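Cellulosomal scaffoldin (Bacteroides cellulosolvens, PDB 1TYJ) provides type-II cohesin modules that probably bind dockerin-bearing partners and so help to assemble the cellulosome. Local coordinates at residues N29-Q34 against M93-Y98; F35-N40 against A129-G134; Y43-D48 against T114-K119; G64-G69 against G108-V113; D142-F147 against S157-V162. One frame throughout, in Å; residues are numbered along the deposited sequence.

Interaction 1. Residues N29-Q34 against M93-Y98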
# COMPACT_ATOMS: atom_id res chain seq x y z
N ASN A 29 -3.94 -13.56 11.72
CA ASN A 29 -3.23 -14.57 10.91
C ASN A 29 -2.99 -14.08 9.47
O ASN A 29 -3.04 -14.85 8.51
CB ASN A 29 -3.97 -15.92 10.89
CG ASN A 29 -4.16 -16.51 12.27
OD1 ASN A 29 -5.11 -17.29 12.50
ND2 ASN A 29 -3.24 -16.18 13.18
N PHE A 30 -2.70 -12.77 9.37
CA PHE A 30 -2.47 -12.10 8.09
C PHE A 30 -1.42 -12.80 7.21
O PHE A 30 -0.24 -12.98 7.62
CB PHE A 30 -2.01 -10.67 8.40
CG PHE A 30 -1.65 -9.86 7.19
CD1 PHE A 30 -0.35 -9.40 7.02
CD2 PHE A 30 -2.63 -9.54 6.23
CE1 PHE A 30 0.00 -8.58 5.90
CE2 PHE A 30 -2.29 -8.75 5.11
CZ PHE A 30 -0.94 -8.28 4.95
N SER A 31 -1.79 -13.08 5.96
CA SER A 31 -0.88 -13.78 5.05
C SER A 31 -0.62 -13.05 3.72
O SER A 31 0.20 -13.51 2.91
CB SER A 31 -1.40 -15.20 4.71
OG SER A 31 -2.51 -15.02 3.81
N GLY A 32 -1.32 -11.95 3.46
CA GLY A 32 -1.11 -11.27 2.20
C GLY A 32 -2.14 -10.22 1.89
O GLY A 32 -3.21 -10.18 2.51
N TYR A 33 -1.83 -9.37 0.93
CA TYR A 33 -2.76 -8.27 0.56
C TYR A 33 -2.66 -8.00 -0.91
O TYR A 33 -1.67 -8.39 -1.58
CB TYR A 33 -2.44 -6.95 1.32
CG TYR A 33 -1.15 -6.33 0.81
CD1 TYR A 33 -1.17 -5.41 -0.24
CD2 TYR A 33 0.10 -6.74 1.30
CE1 TYR A 33 0.01 -4.88 -0.79
CE2 TYR A 33 1.31 -6.21 0.75
CZ TYR A 33 1.24 -5.29 -0.30
OH TYR A 33 2.38 -4.75 -0.84
N GLN A 34 -3.65 -7.28 -1.41
CA GLN A 34 -3.55 -6.61 -2.72
C GLN A 34 -4.24 -5.26 -2.55
O GLN A 34 -5.34 -5.19 -1.96
CB GLN A 34 -4.24 -7.43 -3.82
CG GLN A 34 -3.88 -6.87 -5.20
CD GLN A 34 -4.44 -7.68 -6.33
OE1 GLN A 34 -4.35 -8.89 -6.34
NE2 GLN A 34 -5.00 -6.99 -7.32
N MET A 93 3.11 -17.70 -0.19
CA MET A 93 2.53 -18.86 -0.94
C MET A 93 2.57 -20.14 -0.09
O MET A 93 1.68 -20.99 -0.19
CB MET A 93 3.24 -19.08 -2.27
CG MET A 93 3.10 -17.92 -3.24
SD MET A 93 3.78 -18.31 -4.89
CE MET A 93 5.50 -18.30 -4.49
N ASN A 94 3.62 -20.28 0.73
CA ASN A 94 3.78 -21.49 1.54
C ASN A 94 3.06 -21.28 2.87
O ASN A 94 3.66 -21.02 3.91
CB ASN A 94 5.25 -21.83 1.74
CG ASN A 94 5.44 -23.26 2.21
OD1 ASN A 94 4.55 -23.84 2.85
ND2 ASN A 94 6.58 -23.84 1.86
N LEU A 95 1.74 -21.34 2.83
CA LEU A 95 0.93 -21.10 4.03
C LEU A 95 1.16 -22.18 5.08
O LEU A 95 1.07 -21.90 6.30
CB LEU A 95 -0.54 -21.01 3.70
CG LEU A 95 -0.97 -19.83 2.82
CD1 LEU A 95 -2.51 -19.89 2.53
CD2 LEU A 95 -0.51 -18.45 3.39
N SER A 96 1.43 -23.41 4.64
CA SER A 96 1.65 -24.49 5.61
C SER A 96 2.91 -24.18 6.43
O SER A 96 2.91 -24.35 7.66
CB SER A 96 1.74 -25.87 4.91
OG SER A 96 2.98 -26.03 4.30
N ALA A 97 3.97 -23.69 5.77
CA ALA A 97 5.20 -23.35 6.52
C ALA A 97 4.96 -22.18 7.46
O ALA A 97 5.46 -22.15 8.60
CB ALA A 97 6.36 -23.07 5.59
N TYR A 98 4.19 -21.21 7.00
CA TYR A 98 3.79 -20.05 7.78
C TYR A 98 3.01 -20.49 9.03
O TYR A 98 3.33 -20.08 10.15
CB TYR A 98 2.98 -19.08 6.89
CG TYR A 98 2.49 -17.80 7.57
CD1 TYR A 98 3.20 -17.23 8.67
CD2 TYR A 98 1.34 -17.15 7.10
CE1 TYR A 98 2.74 -16.09 9.29
CE2 TYR A 98 0.88 -16.00 7.68
CZ TYR A 98 1.61 -15.46 8.78
OH TYR A 98 1.11 -14.33 9.37

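Interaction 2. Residues F35-N40 against A129-G134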
# COMPACT_ATOMS: atom_id res chain seq x y z
N PHE A 35 -3.62 -4.22 -3.10
CA PHE A 35 -4.16 -2.84 -3.03
C PHE A 35 -4.32 -2.23 -4.40
O PHE A 35 -3.48 -2.49 -5.28
CB PHE A 35 -3.22 -1.92 -2.25
CG PHE A 35 -3.03 -2.27 -0.80
CD1 PHE A 35 -1.79 -2.06 -0.19
CD2 PHE A 35 -4.08 -2.83 -0.03
CE1 PHE A 35 -1.61 -2.34 1.15
CE2 PHE A 35 -3.89 -3.14 1.31
CZ PHE A 35 -2.66 -2.89 1.90
N ASN A 36 -5.38 -1.43 -4.57
CA ASN A 36 -5.54 -0.56 -5.72
C ASN A 36 -5.60 0.86 -5.14
O ASN A 36 -6.50 1.17 -4.34
CB ASN A 36 -6.83 -0.87 -6.47
CG ASN A 36 -6.87 -0.20 -7.82
OD1 ASN A 36 -7.55 0.83 -8.02
ND2 ASN A 36 -6.07 -0.71 -8.74
N ILE A 37 -4.63 1.70 -5.51
CA ILE A 37 -4.45 3.05 -4.91
C ILE A 37 -4.43 4.12 -5.98
O ILE A 37 -3.74 3.98 -6.99
CB ILE A 37 -3.15 3.11 -4.06
CG1 ILE A 37 -3.23 2.10 -2.92
CG2 ILE A 37 -2.85 4.56 -3.59
CD1 ILE A 37 -1.92 2.02 -2.06
N LYS A 38 -5.20 5.18 -5.77
CA LYS A 38 -5.25 6.25 -6.76
C LYS A 38 -4.51 7.45 -6.21
O LYS A 38 -4.55 7.72 -5.01
CB LYS A 38 -6.73 6.57 -7.05
CG LYS A 38 -6.99 7.75 -7.94
CD LYS A 38 -7.31 7.28 -9.34
CE LYS A 38 -7.13 8.38 -10.35
NZ LYS A 38 -5.79 9.01 -10.33
N TYR A 39 -3.79 8.16 -7.07
CA TYR A 39 -3.14 9.39 -6.65
C TYR A 39 -3.31 10.41 -7.76
O TYR A 39 -3.71 10.06 -8.89
CB TYR A 39 -1.63 9.15 -6.32
CG TYR A 39 -0.83 8.71 -7.55
CD1 TYR A 39 -0.12 9.66 -8.29
CD2 TYR A 39 -0.80 7.35 -7.97
CE1 TYR A 39 0.58 9.30 -9.45
CE2 TYR A 39 -0.14 6.99 -9.11
CZ TYR A 39 0.57 7.96 -9.84
OH TYR A 39 1.25 7.61 -10.97
N ASN A 40 -3.02 11.67 -7.44
CA ASN A 40 -3.20 12.75 -8.40
C ASN A 40 -1.93 12.99 -9.22
O ASN A 40 -0.96 13.52 -8.69
CB ASN A 40 -3.64 14.03 -7.69
CG ASN A 40 -4.04 15.12 -8.66
OD1 ASN A 40 -3.58 15.15 -9.81
ND2 ASN A 40 -4.96 16.01 -8.22
N ALA A 129 -3.23 10.01 -1.22
CA ALA A 129 -3.72 8.93 -2.08
C ALA A 129 -5.04 8.45 -1.53
O ALA A 129 -5.41 8.80 -0.40
CB ALA A 129 -2.70 7.77 -2.11
N THR A 130 -5.74 7.64 -2.32
CA THR A 130 -6.95 6.98 -1.88
C THR A 130 -6.92 5.48 -2.21
O THR A 130 -6.43 5.10 -3.27
CB THR A 130 -8.20 7.64 -2.56
OG1 THR A 130 -8.13 7.47 -3.97
CG2 THR A 130 -8.28 9.14 -2.23
N PHE A 131 -7.44 4.63 -1.32
CA PHE A 131 -7.65 3.25 -1.69
C PHE A 131 -9.03 3.18 -2.38
O PHE A 131 -10.04 3.58 -1.78
CB PHE A 131 -7.70 2.38 -0.42
CG PHE A 131 -6.37 2.28 0.30
CD1 PHE A 131 -6.06 3.17 1.33
CD2 PHE A 131 -5.49 1.25 0.01
CE1 PHE A 131 -4.83 3.06 2.05
CE2 PHE A 131 -4.25 1.10 0.72
CZ PHE A 131 -3.92 2.02 1.74
N GLU A 132 -9.09 2.67 -3.60
CA GLU A 132 -10.38 2.64 -4.31
C GLU A 132 -10.44 1.43 -5.22
O GLU A 132 -9.45 1.10 -5.85
CB GLU A 132 -10.51 3.87 -5.21
CG GLU A 132 -10.77 5.18 -4.54
CD GLU A 132 -10.98 6.30 -5.57
OE1 GLU A 132 -11.72 6.05 -6.57
OE2 GLU A 132 -10.40 7.40 -5.38
N ASN A 133 -11.62 0.81 -5.30
CA ASN A 133 -11.81 -0.36 -6.15
C ASN A 133 -11.41 -0.00 -7.56
O ASN A 133 -11.59 1.15 -8.00
CB ASN A 133 -13.29 -0.78 -6.11
CG ASN A 133 -13.75 -1.30 -4.72
OD1 ASN A 133 -14.93 -1.19 -4.36
ND2 ASN A 133 -12.84 -1.87 -3.96
N GLY A 134 -10.87 -0.96 -8.29
CA GLY A 134 -10.60 -0.72 -9.70
C GLY A 134 -10.36 -2.05 -10.34
O GLY A 134 -11.19 -2.96 -10.22

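Interaction 3. Residues Y43-D48 against T114-K119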
# COMPACT_ATOMS: atom_id res chain seq x y z
N TYR A 43 0.21 16.37 -9.29
CA TYR A 43 1.07 16.82 -8.20
C TYR A 43 2.14 15.85 -7.78
O TYR A 43 3.13 16.26 -7.18
CB TYR A 43 0.24 17.18 -6.96
CG TYR A 43 -0.75 18.29 -7.27
CD1 TYR A 43 -2.10 18.00 -7.52
CD2 TYR A 43 -0.31 19.62 -7.35
CE1 TYR A 43 -3.01 19.04 -7.82
CE2 TYR A 43 -1.20 20.64 -7.66
CZ TYR A 43 -2.54 20.34 -7.89
OH TYR A 43 -3.41 21.37 -8.19
N LEU A 44 1.92 14.56 -8.05
CA LEU A 44 2.75 13.49 -7.46
C LEU A 44 3.23 12.49 -8.50
O LEU A 44 2.50 12.12 -9.42
CB LEU A 44 1.92 12.72 -6.40
CG LEU A 44 1.51 13.58 -5.20
CD1 LEU A 44 0.48 12.81 -4.42
CD2 LEU A 44 2.73 13.89 -4.28
N GLN A 45 4.45 12.03 -8.29
CA GLN A 45 5.08 11.00 -9.12
C GLN A 45 5.67 9.90 -8.24
O GLN A 45 6.64 10.13 -7.50
CB GLN A 45 6.17 11.66 -9.98
CG GLN A 45 6.88 10.68 -10.90
CD GLN A 45 7.92 11.35 -11.77
OE1 GLN A 45 7.88 11.21 -12.98
NE2 GLN A 45 8.85 12.05 -11.15
N PRO A 46 5.09 8.67 -8.31
CA PRO A 46 5.65 7.60 -7.49
C PRO A 46 7.14 7.41 -7.78
O PRO A 46 7.55 7.40 -8.94
CB PRO A 46 4.84 6.36 -7.92
CG PRO A 46 3.50 6.95 -8.44
CD PRO A 46 3.94 8.23 -9.13
N TRP A 47 7.93 7.20 -6.72
CA TRP A 47 9.39 7.28 -6.80
C TRP A 47 10.03 6.10 -6.14
O TRP A 47 9.76 5.81 -4.98
CB TRP A 47 9.87 8.58 -6.12
CG TRP A 47 11.27 8.91 -6.56
CD1 TRP A 47 12.42 8.64 -5.90
CD2 TRP A 47 11.62 9.54 -7.78
NE1 TRP A 47 13.49 9.09 -6.64
CE2 TRP A 47 13.03 9.65 -7.80
CE3 TRP A 47 10.88 10.05 -8.84
CZ2 TRP A 47 13.72 10.23 -8.87
CZ3 TRP A 47 11.56 10.62 -9.93
CH2 TRP A 47 12.98 10.72 -9.92
N ASP A 48 10.88 5.42 -6.92
CA ASP A 48 11.63 4.28 -6.42
C ASP A 48 12.88 4.78 -5.70
O ASP A 48 13.80 5.32 -6.34
CB ASP A 48 12.00 3.40 -7.61
CG ASP A 48 12.83 2.19 -7.22
OD1 ASP A 48 12.85 1.26 -8.06
OD2 ASP A 48 13.46 2.16 -6.13
N THR A 114 6.67 5.94 -1.84
CA THR A 114 7.19 7.31 -1.84
C THR A 114 6.77 7.98 -3.14
O THR A 114 6.79 7.35 -4.22
CB THR A 114 8.74 7.29 -1.72
OG1 THR A 114 9.12 6.63 -0.50
CG2 THR A 114 9.36 8.70 -1.72
N PHE A 115 6.41 9.27 -3.03
CA PHE A 115 6.07 10.11 -4.16
C PHE A 115 7.00 11.33 -4.18
O PHE A 115 7.34 11.86 -3.11
CB PHE A 115 4.65 10.66 -4.00
CG PHE A 115 3.58 9.61 -3.94
CD1 PHE A 115 3.18 9.06 -2.72
CD2 PHE A 115 2.90 9.22 -5.10
CE1 PHE A 115 2.14 8.09 -2.66
CE2 PHE A 115 1.89 8.26 -5.04
CZ PHE A 115 1.50 7.72 -3.83
N LYS A 116 7.43 11.73 -5.37
CA LYS A 116 8.11 13.01 -5.53
C LYS A 116 7.04 14.04 -5.86
O LYS A 116 6.14 13.79 -6.68
CB LYS A 116 9.21 12.96 -6.62
CG LYS A 116 9.84 14.32 -6.93
CD LYS A 116 10.77 14.29 -8.15
CE LYS A 116 12.08 13.61 -7.83
NZ LYS A 116 13.08 13.80 -8.96
N VAL A 117 7.12 15.19 -5.21
CA VAL A 117 6.19 16.28 -5.48
C VAL A 117 6.66 17.02 -6.73
O VAL A 117 7.79 17.53 -6.76
CB VAL A 117 6.12 17.24 -4.28
CG1 VAL A 117 5.20 18.41 -4.61
CG2 VAL A 117 5.70 16.46 -3.02
N ILE A 118 5.79 17.05 -7.74
CA ILE A 118 6.13 17.63 -9.06
C ILE A 118 5.44 18.95 -9.42
O ILE A 118 5.75 19.53 -10.46
CB ILE A 118 5.96 16.61 -10.21
CG1 ILE A 118 4.50 16.14 -10.31
CG2 ILE A 118 6.93 15.44 -9.98
CD1 ILE A 118 4.10 15.58 -11.67
N LYS A 119 4.52 19.40 -8.57
CA LYS A 119 3.90 20.70 -8.74
C LYS A 119 3.51 21.20 -7.37
O LYS A 119 3.15 20.39 -6.52
CB LYS A 119 2.65 20.59 -9.61
CG LYS A 119 1.99 21.92 -9.98
CD LYS A 119 0.87 21.64 -10.94
CE LYS A 119 -0.02 22.84 -11.17
NZ LYS A 119 0.66 23.72 -12.07
O HOH W 1 11.81 13.83 -11.40
O HOH W 2 8.30 3.99 -3.35

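Interaction 4. Residues G64-G69 against G108-V113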
# COMPACT_ATOMS: atom_id res chain seq x y z
N GLY A 64 7.54 -3.34 3.98
CA GLY A 64 7.40 -3.04 5.39
C GLY A 64 8.08 -4.14 6.19
O GLY A 64 9.00 -4.81 5.70
N THR A 65 7.65 -4.33 7.41
CA THR A 65 8.25 -5.37 8.24
C THR A 65 7.50 -6.70 8.18
O THR A 65 8.06 -7.76 8.50
CB THR A 65 8.34 -4.92 9.70
OG1 THR A 65 7.03 -4.64 10.15
CG2 THR A 65 9.12 -3.62 9.82
N LEU A 66 6.21 -6.66 7.80
CA LEU A 66 5.44 -7.90 7.66
C LEU A 66 5.67 -8.57 6.29
O LEU A 66 6.19 -7.95 5.35
CB LEU A 66 3.93 -7.60 7.82
CG LEU A 66 3.53 -7.00 9.18
CD1 LEU A 66 1.98 -7.00 9.33
CD2 LEU A 66 4.21 -7.72 10.34
N LEU A 67 5.25 -9.83 6.19
CA LEU A 67 5.39 -10.59 4.94
C LEU A 67 6.86 -10.77 4.56
O LEU A 67 7.23 -10.86 3.39
CB LEU A 67 4.56 -9.94 3.82
CG LEU A 67 3.07 -9.78 4.16
CD1 LEU A 67 2.33 -9.07 3.00
CD2 LEU A 67 2.42 -11.14 4.51
N GLN A 68 7.72 -10.84 5.59
CA GLN A 68 9.17 -10.97 5.37
C GLN A 68 9.70 -12.31 5.84
O GLN A 68 10.89 -12.56 5.69
CB GLN A 68 9.94 -9.80 6.03
CG GLN A 68 9.56 -8.45 5.38
CD GLN A 68 9.88 -8.37 3.88
OE1 GLN A 68 9.05 -7.91 3.06
NE2 GLN A 68 11.10 -8.77 3.51
N GLY A 69 8.82 -13.17 6.34
CA GLY A 69 9.18 -14.54 6.70
C GLY A 69 9.51 -15.40 5.49
O GLY A 69 9.12 -15.10 4.34
N GLY A 108 1.31 -4.14 11.74
CA GLY A 108 2.59 -3.63 11.32
C GLY A 108 2.62 -3.10 9.89
O GLY A 108 1.60 -3.18 9.19
N ALA A 109 3.79 -2.62 9.45
CA ALA A 109 3.86 -2.07 8.10
C ALA A 109 3.95 -3.19 7.05
O ALA A 109 4.75 -4.12 7.21
CB ALA A 109 5.05 -1.14 7.95
N VAL A 110 3.13 -3.07 5.99
CA VAL A 110 3.20 -4.00 4.86
C VAL A 110 3.87 -3.47 3.59
O VAL A 110 4.39 -4.27 2.78
CB VAL A 110 1.79 -4.57 4.51
CG1 VAL A 110 1.14 -5.13 5.78
CG2 VAL A 110 0.87 -3.50 3.83
N ALA A 111 3.85 -2.14 3.39
CA ALA A 111 4.41 -1.55 2.16
C ALA A 111 4.61 -0.09 2.43
O ALA A 111 3.96 0.48 3.33
CB ALA A 111 3.43 -1.70 0.98
N LYS A 112 5.47 0.52 1.62
CA LYS A 112 5.60 1.98 1.63
C LYS A 112 5.68 2.47 0.21
O LYS A 112 6.36 1.88 -0.61
CB LYS A 112 6.84 2.46 2.36
CG LYS A 112 7.07 1.78 3.72
CD LYS A 112 8.35 2.25 4.34
CE LYS A 112 8.59 1.48 5.61
NZ LYS A 112 9.93 1.81 6.20
N VAL A 113 5.03 3.59 -0.06
CA VAL A 113 5.09 4.19 -1.38
C VAL A 113 5.55 5.62 -1.21
O VAL A 113 4.93 6.41 -0.50
CB VAL A 113 3.72 4.21 -2.05
CG1 VAL A 113 3.76 4.90 -3.42
CG2 VAL A 113 3.17 2.81 -2.22
O HOH W 3 6.44 -6.03 3.50
O HOH W 4 6.04 -2.14 11.37

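Interaction 5. Residues D142-F147 against S157-V162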
# COMPACT_ATOMS: atom_id res chain seq x y z
N ASP A 142 -13.02 -1.44 -0.37
CA ASP A 142 -12.43 -0.11 -0.60
C ASP A 142 -11.03 -0.22 -1.22
O ASP A 142 -10.07 0.42 -0.75
CB ASP A 142 -12.41 0.71 0.69
CG ASP A 142 -13.82 1.09 1.17
OD1 ASP A 142 -14.78 0.90 0.37
OD2 ASP A 142 -13.96 1.51 2.34
N GLY A 143 -10.92 -1.01 -2.30
CA GLY A 143 -9.64 -1.13 -3.01
C GLY A 143 -8.61 -1.98 -2.29
O GLY A 143 -7.40 -1.86 -2.57
N THR A 144 -9.03 -2.83 -1.36
CA THR A 144 -8.07 -3.71 -0.66
C THR A 144 -8.58 -5.16 -0.61
O THR A 144 -9.79 -5.39 -0.54
CB THR A 144 -7.84 -3.23 0.81
OG1 THR A 144 -9.01 -3.48 1.62
CG2 THR A 144 -7.46 -1.73 0.85
N MET A 145 -7.66 -6.11 -0.59
CA MET A 145 -8.00 -7.50 -0.33
C MET A 145 -7.00 -7.95 0.72
O MET A 145 -5.80 -7.70 0.57
CB MET A 145 -7.87 -8.36 -1.59
CG MET A 145 -8.76 -7.88 -2.72
SD MET A 145 -8.39 -8.77 -4.24
CE MET A 145 -9.54 -10.08 -4.08
N LEU A 146 -7.49 -8.62 1.77
CA LEU A 146 -6.65 -9.16 2.82
C LEU A 146 -6.96 -10.62 3.02
O LEU A 146 -8.14 -11.01 2.98
CB LEU A 146 -6.87 -8.41 4.14
CG LEU A 146 -6.64 -6.88 4.18
CD1 LEU A 146 -6.98 -6.37 5.60
CD2 LEU A 146 -5.17 -6.52 3.81
N PHE A 147 -5.94 -11.40 3.33
CA PHE A 147 -6.08 -12.85 3.48
C PHE A 147 -5.45 -13.33 4.74
O PHE A 147 -4.52 -12.70 5.28
CB PHE A 147 -5.43 -13.56 2.27
CG PHE A 147 -6.05 -13.14 0.98
CD1 PHE A 147 -5.58 -12.01 0.30
CD2 PHE A 147 -7.14 -13.84 0.48
CE1 PHE A 147 -6.23 -11.58 -0.90
CE2 PHE A 147 -7.76 -13.43 -0.71
CZ PHE A 147 -7.31 -12.30 -1.38
N SER A 157 -17.09 -6.50 6.70
CA SER A 157 -17.56 -6.48 8.06
C SER A 157 -16.45 -6.85 9.04
O SER A 157 -16.59 -6.64 10.24
CB SER A 157 -18.78 -7.39 8.20
OG SER A 157 -18.40 -8.74 8.15
N ALA A 158 -15.31 -7.32 8.53
CA ALA A 158 -14.18 -7.76 9.37
C ALA A 158 -13.14 -6.66 9.59
O ALA A 158 -12.35 -6.70 10.58
CB ALA A 158 -13.52 -8.95 8.76
N TYR A 159 -13.08 -5.73 8.64
CA TYR A 159 -12.12 -4.64 8.71
C TYR A 159 -12.56 -3.42 7.95
O TYR A 159 -13.47 -3.47 7.10
CB TYR A 159 -10.70 -5.08 8.28
CG TYR A 159 -10.53 -5.25 6.81
CD1 TYR A 159 -9.92 -4.25 6.04
CD2 TYR A 159 -10.96 -6.41 6.17
CE1 TYR A 159 -9.73 -4.44 4.68
CE2 TYR A 159 -10.80 -6.61 4.79
CZ TYR A 159 -10.18 -5.62 4.05
OH TYR A 159 -10.02 -5.79 2.72
N LYS A 160 -11.91 -2.32 8.28
CA LYS A 160 -12.20 -1.05 7.63
C LYS A 160 -10.92 -0.49 7.01
O LYS A 160 -9.83 -0.81 7.44
CB LYS A 160 -12.71 -0.04 8.65
CG LYS A 160 -11.67 0.41 9.67
CD LYS A 160 -12.23 1.51 10.58
CE LYS A 160 -11.81 1.32 12.05
NZ LYS A 160 -10.49 1.91 12.39
N VAL A 161 -11.08 0.33 5.99
CA VAL A 161 -9.93 0.98 5.36
C VAL A 161 -9.95 2.45 5.77
O VAL A 161 -10.89 3.18 5.44
CB VAL A 161 -9.99 0.82 3.81
CG1 VAL A 161 -8.88 1.61 3.10
CG2 VAL A 161 -9.97 -0.66 3.44
N VAL A 162 -8.92 2.88 6.49
CA VAL A 162 -8.82 4.29 6.88
C VAL A 162 -8.06 5.04 5.80
O VAL A 162 -6.90 4.77 5.55
CB VAL A 162 -8.13 4.46 8.23
CG1 VAL A 162 -8.15 5.98 8.67
CG2 VAL A 162 -8.84 3.55 9.30
O HOH W 5 -12.43 3.66 3.11
O HOH W 6 -13.75 0.51 4.82
O HOH W 7 -10.45 -8.41 1.66

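Interaction 1. Residues N29-Q34 against M93-Y98
Tyr-98 reaches from the helix to the start of strand 30-38 and gives its phenol proton to a backbone carbonyl. Tyr-98 OH lies 2.6 Å from Phe-30 O. The hydroxyl stands above the plane of that carbonyl, 35° out of it. CG of Tyr-98 is anti to the backbone N (chi1 -180°), which sends the ring out from the helix toward Ser-31. Ser-31 CB sits at the edge of the tyrosine ring, 3.8 Å from Tyr-98 CE2. The same CB takes one branch of Leu-95, with Leu-95 CD2 at 3.6 Å from Ser-31 CB. The helix itself is capped by Asn-94, whose OD1 accepts from Ala-97 N at 3.0 Å. Tyr-98 OH has a second partner in Glu-105 N. A phenylalanine in its place would probably leave Phe-30 O without this proton and Glu-105 N without its partner. Around the tyrosine ring gather Phe-71, Tyr-92 and Trp-149, the last edge-to-face. The contact sets helix 95-100 against the start of strand 30-38, which pairs with strands 85-92 and 144-148.

Interaction 2. Residues F35-N40 against A129-G134
Ile-37 and Phe-131 form an antiparallel non-hydrogen-bonded pair, and their side chains run alongside each other in the same direction. Ile-37 can be followed outward. Ile-37 CB is 3.9 Å from Thr-130 O. At CB the chain forks. Ile-37 CG2, anti to the backbone N, meets Ala-129 CB at 3.5 Å. Ile-37 CG1, anti to the carbonyl carbon (chi1 -61°), runs beside the Phe-131 ring, 3.8 Å from Phe-131 CD2. The tip, Ile-37 CD1, ends 3.7 Å from Phe-131 CE2. An alanine here would probably open a gap beside the Phe-131 ring and leave Ala-129 CB without its methyl partner. Phe-131 CE2 also points at the centre of one face of Phe-35, an edge-to-face pair with planes at 76°. On the other face of the sheet, in the conformers described, Lys-38 CB packs against Thr-130 OG1, and that hydroxyl donates to Glu-132 OE2. The backbones are joined by a two-way pair: Lys-38 N to Thr-130 O at 2.8 Å, and Thr-130 N to Lys-38 O at 2.9 Å. Glu-132 N adds a bond to Asn-36 O. Ile-22 of the facing sheet touches Phe-35, Ile-37 and Phe-131. Apolar residues on the inner face and polar ones on the outer face are the pattern of a beta sandwich, the fold of the cohesin domain.

Interaction 3. Residues Y43-D48 against T114-K119
Gln-45 O accepts from Lys-116 N at 2.8 Å and also receives the CA-H of Phe-115. Gln-45 N returns a bond to Lys-116 O, so the two residues form an antiparallel hydrogen-bonded pair in one sheet of the beta sandwich. Farther along, Ile-118 N donates to Tyr-43 O in a nearly straight bond, 170° at the hydrogen. On the inner face Leu-44 CD2 rests on Phe-115 CB at 3.8 Å, and Pro-46 CG touches Phe-115 CE2. Tyr-39 meets the Phe-115 ring, and Leu-128 of strand 126-131 touches the side chain. On the other face Lys-116 runs alongside Trp-47. The lysine chain bends at chi3 (-74°), which swings CE over the indole. Lys-116 CE stands 3.6 Å from the centroid of the Trp-47 six-membered ring, a CH-pi contact. NZ makes a cation-pi contact with the same face. Trp-47 NE1 is held by Asp-52. A water accepts from Lys-116 NZ at 2.8 Å. The ammonium's closest ring atom is Trp-47 CH2, 3.2 Å from Lys-116 NZ.

Interaction 4. Residues G64-G69 against G108-V113
One carbonyl, Ala-109 O, gathers the turn of segment 64-69 around it. Leu-66 N gives Ala-109 O the sound bond, 3.0 Å long and nearly straight at 175°, almost in line with the C=O. Thr-65 N also lies 2.9 Å from Ala-109 O, but that bond is bent and weak. Gly-64 CA adds a CA-H contact to the same oxygen. Gly-64 can come this close because it has no side chain: a CB would run into Ala-109 O and Val-110 N. Its own N makes a long, weak bond to Val-110 O. A water sits beside this pair, accepting from Gly-64 N at 2.9 Å and lying within hydrogen-bonding distance of Val-110 O and Leu-66 O. A second water bridges Thr-65 OG1 and Ala-109 N. Leu-66 carries most of the side-chain contact from segment 64-69. Its CG is anti to the carbonyl carbon (chi1 -60°), close to Ala-109 O. Leu-66 CD1 lies beside Gly-108, 3.8 Å from Gly-108 N. Leu-66 CD1 also touches Val-110 CG1 at 4.1 Å. Gly-108 has no CB to crowd Leu-66 CG. Val-110 and Ala-111 form a classic beta bulge opposite Ile-22. The segment 64-69 leaves strand 62-63 and folds along the edge of strand 108-117, whose other neighbour is strand 17-25. Beyond it Leu-67 packs on Phe-30 and Tyr-33 of strand 30-38, and so reaches the facing sheet.

Interaction 5. Residues D142-F147 against S157-V162
The Tyr-159 ring carries Leu-146 CD1 over the centre of one face and Thr-144 OG1 at its edge, in plane. Leu-146 CD1 stands 3.5 Å from the Tyr-159 ring centroid and 12° off the normal, a CH-pi contact. Leu-146 CG is anti to the carbonyl carbon (chi1 -58°), and this CG lies 3.8 Å from Tyr-159 CZ. A water also lies in the ring plane near the hydroxyl. It accepts from Leu-146 N and is 2.9 Å from Tyr-159 OH. Tyr-159 OH is 2.8 Å from Thr-144 OG1, close enough for a hydrogen bond. Thr-144 OG1 is also bonded to Val-141 O, so the hydroxyl is tied back to the turn before its strand. Thr-144 and Val-161 meet tip to tip, with Thr-144 CG2 at 3.8 Å from Val-161 CG2. The same Val-161 methyl touches Asp-142 CB. Two waters link the carboxylate to the backbone of Val-161. Both donate to Asp-142 OD2; one also donates to Val-161 O, and the other accepts from Val-161 N at 2.9 Å. The two segments therefore meet through side chains and water, with no direct backbone bond. Strand 144-148 pairs with strand 30-38 in one sheet, while strand 160-161 runs parallel to strand 2-7 in the other. Val-3 of strand 2-7 touches both Leu-146 and Tyr-159, and Phe-131 of strand 126-131 touches Thr-144 and Val-161.

The first contact segments along the chain lie on strand 30-38, which serves two contacts. Its beginning enters interaction 1, which closes on the helix at 93-98. Its end enters interaction 2, which closes later at 129-134. Interaction 3 opens at 43-48 and closes at 114-119, wholly within the span of interaction 2. Interaction 4, from 64-69 to 108-113, lies within that of interaction 3. Interaction 1 crosses interactions 2, 3 and 4. Interaction 5 follows all four as a short closure near the C terminus. Interaction 1 ties a helix, and interaction 2 another strand, to one sheet; interaction 3 pairs strands of the other, interaction 4 sets a loop on it, and interaction 5 joins the two.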